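Sperm-specific class P protein 34 (Caenorhabditis elegans, PDB 1M1S) is of unknown function but belongs to the major sperm protein family and is probably, like its relatives, a small structural protein of nematode sperm. Local coordinates at residues 18-30 with 66-78. Residues are numbered along the deposited sequence; the frame is centred on the assembly and turned at random.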
loop_
_atom_site.group_PDB
_atom_site.type_symbol
_atom_site.label_atom_id
_atom_site.label_comp_id
_atom_site.label_asym_id
_atom_site.label_seq_id
_atom_site.Cartn_x
_atom_site.Cartn_y
_atom_site.Cartn_z
ATOM N N GLY A 18 0.035 2.688 -10.930
ATOM C CA GLY A 18 1.429 2.504 -11.274
ATOM C C GLY A 18 1.381 1.952 -12.691
ATOM O O GLY A 18 0.744 0.923 -12.957
ATOM N N ASN A 19 1.966 2.684 -13.625
ATOM C CA ASN A 19 1.994 2.258 -15.016
ATOM C C ASN A 19 3.436 1.893 -15.414
ATOM O O ASN A 19 4.313 2.756 -15.438
ATOM C CB ASN A 19 1.420 3.369 -15.902
ATOM C CG ASN A 19 -0.037 3.703 -15.554
ATOM O OD1 ASN A 19 -0.975 3.336 -16.292
ATOM N ND2 ASN A 19 -0.235 4.393 -14.418
ATOM N N TYR A 20 3.639 0.630 -15.804
ATOM C CA TYR A 20 4.959 0.089 -16.146
ATOM C C TYR A 20 5.132 -0.534 -17.531
ATOM O O TYR A 20 4.185 -0.739 -18.275
ATOM C CB TYR A 20 5.341 -0.993 -15.140
ATOM C CG TYR A 20 4.942 -0.679 -13.761
ATOM C CD1 TYR A 20 3.782 -1.205 -13.234
ATOM C CD2 TYR A 20 5.725 0.138 -12.965
ATOM C CE1 TYR A 20 3.392 -0.921 -11.921
ATOM C CE2 TYR A 20 5.360 0.434 -11.664
ATOM C CZ TYR A 20 4.190 -0.106 -11.136
ATOM O OH TYR A 20 3.838 0.137 -9.823
ATOM N N PRO A 21 6.384 -0.796 -17.906
ATOM C CA PRO A 21 6.706 -1.406 -19.189
ATOM C C PRO A 21 6.747 -2.876 -18.908
ATOM O O PRO A 21 7.461 -3.319 -18.008
ATOM C CB PRO A 21 8.102 -0.879 -19.473
ATOM C CG PRO A 21 8.167 0.332 -18.679
ATOM C CD PRO A 21 7.537 -0.044 -17.414
ATOM N N ALA A 22 5.970 -3.636 -19.662
ATOM C CA ALA A 22 5.891 -5.068 -19.457
ATOM C C ALA A 22 7.192 -5.728 -19.034
ATOM O O ALA A 22 7.233 -6.376 -17.987
ATOM C CB ALA A 22 5.336 -5.744 -20.666
ATOM N N THR A 23 8.277 -5.450 -19.750
ATOM C CA THR A 23 9.550 -6.088 -19.434
ATOM C C THR A 23 10.211 -5.696 -18.146
ATOM O O THR A 23 11.173 -6.334 -17.736
ATOM C CB THR A 23 10.595 -5.898 -20.519
ATOM O OG1 THR A 23 10.888 -4.503 -20.672
ATOM C CG2 THR A 23 10.118 -6.499 -21.808
ATOM N N GLY A 24 9.747 -4.629 -17.524
ATOM C CA GLY A 24 10.362 -4.236 -16.276
ATOM C C GLY A 24 10.083 -2.795 -15.961
ATOM O O GLY A 24 10.094 -1.956 -16.858
ATOM N N GLY A 25 9.862 -2.507 -14.682
ATOM C CA GLY A 25 9.560 -1.146 -14.276
ATOM C C GLY A 25 9.708 -0.822 -12.806
ATOM O O GLY A 25 10.160 -1.642 -12.006
ATOM N N ASN A 26 9.228 0.361 -12.442
ATOM C CA ASN A 26 9.347 0.827 -11.089
ATOM C C ASN A 26 8.575 2.105 -10.886
ATOM O O ASN A 26 8.432 2.901 -11.810
ATOM C CB ASN A 26 10.797 1.140 -10.868
ATOM C CG ASN A 26 11.157 1.180 -9.452
ATOM O OD1 ASN A 26 10.338 0.912 -8.574
ATOM N ND2 ASN A 26 12.412 1.498 -9.194
ATOM N N SER A 27 8.155 2.322 -9.642
ATOM C CA SER A 27 7.420 3.527 -9.233
ATOM C C SER A 27 7.336 3.641 -7.707
ATOM O O SER A 27 7.133 2.648 -7.026
ATOM C CB SER A 27 6.004 3.519 -9.795
ATOM O OG SER A 27 5.247 2.502 -9.164
ATOM N N THR A 28 7.462 4.856 -7.181
ATOM C CA THR A 28 7.399 5.081 -5.732
ATOM C C THR A 28 6.034 5.706 -5.442
ATOM O O THR A 28 5.474 6.414 -6.295
ATOM C CB THR A 28 8.503 6.079 -5.205
ATOM O OG1 THR A 28 9.807 5.718 -5.697
ATOM C CG2 THR A 28 8.557 6.033 -3.679
ATOM N N HIS A 29 5.451 5.366 -4.291
ATOM C CA HIS A 29 4.160 5.932 -3.917
ATOM C C HIS A 29 4.175 6.563 -2.533
ATOM O O HIS A 29 4.896 6.134 -1.646
ATOM C CB HIS A 29 3.045 4.889 -4.043
ATOM C CG HIS A 29 2.945 4.272 -5.404
ATOM N ND1 HIS A 29 1.920 4.549 -6.283
ATOM C CD2 HIS A 29 3.765 3.407 -6.050
ATOM C CE1 HIS A 29 2.115 3.889 -7.411
ATOM N NE2 HIS A 29 3.228 3.189 -7.291
ATOM N N ASN A 30 3.378 7.601 -2.372
ATOM C CA ASN A 30 3.288 8.317 -1.121
ATOM C C ASN A 30 1.964 7.963 -0.450
ATOM O O ASN A 30 0.908 8.236 -1.004
ATOM C CB ASN A 30 3.340 9.823 -1.434
ATOM C CG ASN A 30 3.380 10.706 -0.190
ATOM O OD1 ASN A 30 3.334 10.212 0.946
ATOM N ND2 ASN A 30 3.463 12.031 -0.402
ATOM N N SER A 66 4.146 8.094 4.374
ATOM C CA SER A 66 4.955 6.842 4.416
ATOM C C SER A 66 5.090 6.340 2.982
ATOM O O SER A 66 4.084 6.363 2.258
ATOM C CB SER A 66 4.273 5.745 5.229
ATOM O OG SER A 66 4.125 6.132 6.585
ATOM N N LYS A 67 6.283 5.877 2.570
ATOM C CA LYS A 67 6.424 5.405 1.179
ATOM C C LYS A 67 6.205 3.969 0.850
ATOM O O LYS A 67 6.468 3.090 1.657
ATOM C CB LYS A 67 7.681 5.938 0.514
ATOM C CG LYS A 67 8.960 5.350 0.982
ATOM C CD LYS A 67 9.884 5.176 -0.190
ATOM C CE LYS A 67 11.273 4.787 0.251
ATOM N NZ LYS A 67 12.080 4.461 -0.955
ATOM N N LEU A 68 5.759 3.761 -0.376
ATOM C CA LEU A 68 5.515 2.426 -0.832
ATOM C C LEU A 68 6.354 2.171 -2.070
ATOM O O LEU A 68 6.355 2.983 -2.985
ATOM C CB LEU A 68 4.009 2.250 -1.185
ATOM C CG LEU A 68 3.475 0.869 -1.552
ATOM C CD1 LEU A 68 3.746 -0.138 -0.427
ATOM C CD2 LEU A 68 1.977 0.967 -1.840
ATOM N N ASP A 69 7.088 1.052 -2.044
ATOM C CA ASP A 69 7.945 0.633 -3.136
ATOM C C ASP A 69 7.404 -0.592 -3.884
ATOM O O ASP A 69 7.418 -1.685 -3.311
ATOM C CB ASP A 69 9.371 0.399 -2.651
ATOM C CG ASP A 69 10.048 1.629 -2.172
ATOM O OD1 ASP A 69 9.419 2.697 -2.417
ATOM O OD2 ASP A 69 11.147 1.563 -1.601
ATOM N N ILE A 70 6.873 -0.400 -5.098
ATOM C CA ILE A 70 6.349 -1.466 -5.978
ATOM C C ILE A 70 7.429 -1.642 -7.062
ATOM O O ILE A 70 7.878 -0.639 -7.602
ATOM C CB ILE A 70 4.994 -1.025 -6.612
ATOM C CG1 ILE A 70 4.107 -0.475 -5.542
ATOM C CG2 ILE A 70 4.382 -2.111 -7.404
ATOM C CD1 ILE A 70 2.807 0.165 -6.009
ATOM N N ASN A 71 7.849 -2.867 -7.383
ATOM C CA ASN A 71 8.888 -3.020 -8.392
ATOM C C ASN A 71 8.466 -4.018 -9.460
ATOM O O ASN A 71 8.262 -5.203 -9.179
ATOM C CB ASN A 71 10.220 -3.401 -7.750
ATOM C CG ASN A 71 11.378 -3.410 -8.739
ATOM O OD1 ASN A 71 11.467 -2.538 -9.606
ATOM N ND2 ASN A 71 12.230 -4.442 -8.659
ATOM N N ARG A 72 8.317 -3.529 -10.693
ATOM C CA ARG A 72 7.942 -4.381 -11.811
ATOM C C ARG A 72 9.167 -5.108 -12.344
ATOM O O ARG A 72 10.254 -4.533 -12.506
ATOM C CB ARG A 72 7.253 -3.576 -12.938
ATOM C CG ARG A 72 6.959 -4.334 -14.244
ATOM C CD ARG A 72 5.823 -5.371 -14.131
ATOM N NE ARG A 72 5.765 -6.240 -15.314
ATOM C CZ ARG A 72 4.776 -7.095 -15.591
ATOM N NH1 ARG A 72 3.732 -7.222 -14.769
ATOM N NH2 ARG A 72 4.795 -7.794 -16.723
ATOM N N LEU A 73 8.969 -6.410 -12.525
ATOM C CA LEU A 73 9.975 -7.337 -13.025
ATOM C C LEU A 73 9.500 -7.862 -14.383
ATOM O O LEU A 73 8.313 -7.767 -14.714
ATOM C CB LEU A 73 10.092 -8.508 -12.047
ATOM C CG LEU A 73 10.417 -8.113 -10.608
ATOM C CD1 LEU A 73 9.811 -9.104 -9.637
ATOM C CD2 LEU A 73 11.926 -7.963 -10.431
ATOM N N PRO A 74 10.420 -8.397 -15.200
ATOM C CA PRO A 74 10.017 -8.926 -16.509
ATOM C C PRO A 74 8.826 -9.910 -16.448
ATOM O O PRO A 74 8.801 -10.842 -15.635
ATOM C CB PRO A 74 11.281 -9.637 -17.002
ATOM C CG PRO A 74 12.414 -8.972 -16.307
ATOM C CD PRO A 74 11.890 -8.336 -15.052
ATOM N N GLY A 75 7.795 -9.630 -17.235
ATOM C CA GLY A 75 6.637 -10.510 -17.276
ATOM C C GLY A 75 5.686 -10.121 -18.394
ATOM O O GLY A 75 6.019 -9.246 -19.194
ATOM N N PRO A 76 4.485 -10.725 -18.466
ATOM C CA PRO A 76 3.488 -10.431 -19.499
ATOM C C PRO A 76 2.757 -9.124 -19.300
ATOM O O PRO A 76 2.570 -8.685 -18.167
ATOM C CB PRO A 76 2.486 -11.565 -19.317
ATOM C CG PRO A 76 2.517 -11.812 -17.855
ATOM C CD PRO A 76 3.999 -11.788 -17.574
ATOM N N PRO A 77 2.336 -8.486 -20.400
ATOM C CA PRO A 77 1.598 -7.225 -20.293
ATOM C C PRO A 77 0.147 -7.457 -19.829
ATOM O O PRO A 77 -0.715 -7.871 -20.614
ATOM C CB PRO A 77 1.627 -6.679 -21.729
ATOM C CG PRO A 77 1.752 -7.901 -22.556
ATOM C CD PRO A 77 2.785 -8.685 -21.784
ATOM N N LYS A 78 -0.106 -7.226 -18.544
ATOM C CA LYS A 78 -1.444 -7.367 -17.984
ATOM C C LYS A 78 -1.643 -6.374 -16.852
ATOM O O LYS A 78 -0.750 -5.611 -16.507
ATOM C CB LYS A 78 -1.699 -8.791 -17.476
ATOM C CG LYS A 78 -0.930 -9.172 -16.247
ATOM C CD LYS A 78 -1.273 -10.586 -15.820
ATOM C CE LYS A 78 -2.260 -10.638 -14.640
ATOM N NZ LYS A 78 -3.639 -10.143 -14.909
#
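H29 and L68 form one antiparallel hydrogen-bonded pair between strands 25-30 and 66-72: H29 N reaches L68 O at 2.9 Å, and L68 N reaches H29 O at 2.8 Å. At the other end R72 holds the turn P21-G24. With CG anti to its N (chi1 173°) and a bend at chi2 (72°), its guanidinium comes to the turn. R72 NE and NH2 both bond A22 O, each 3.1 Å away, from opposite faces of its carbonyl plane, while NH2 also bonds P76 O. Arginine suits the place because its flat end can gather carbonyls of two loops; an alanine here would probably leave A22 O with just the weak bond from G75 N across this contact, and P76 O without this donor. In the immunoglobulin-like fold of the MSP domain, these strands are sheet neighbours, and strand 11-20 turns into 25-33 through this type I turn. At G24, phi 160° would press any CB on T23 O, so glycine fits. On the inward face, R72 CB sits over the Y20 ring, 4.2 Å from its centroid, a CH-pi contact. I70 makes van der Waals contacts with polar ends, CG2 with Y20 OH and CD1 with H29 NE2, both at 3.3 Å. S27 OG hydrogen-bonds both these atoms.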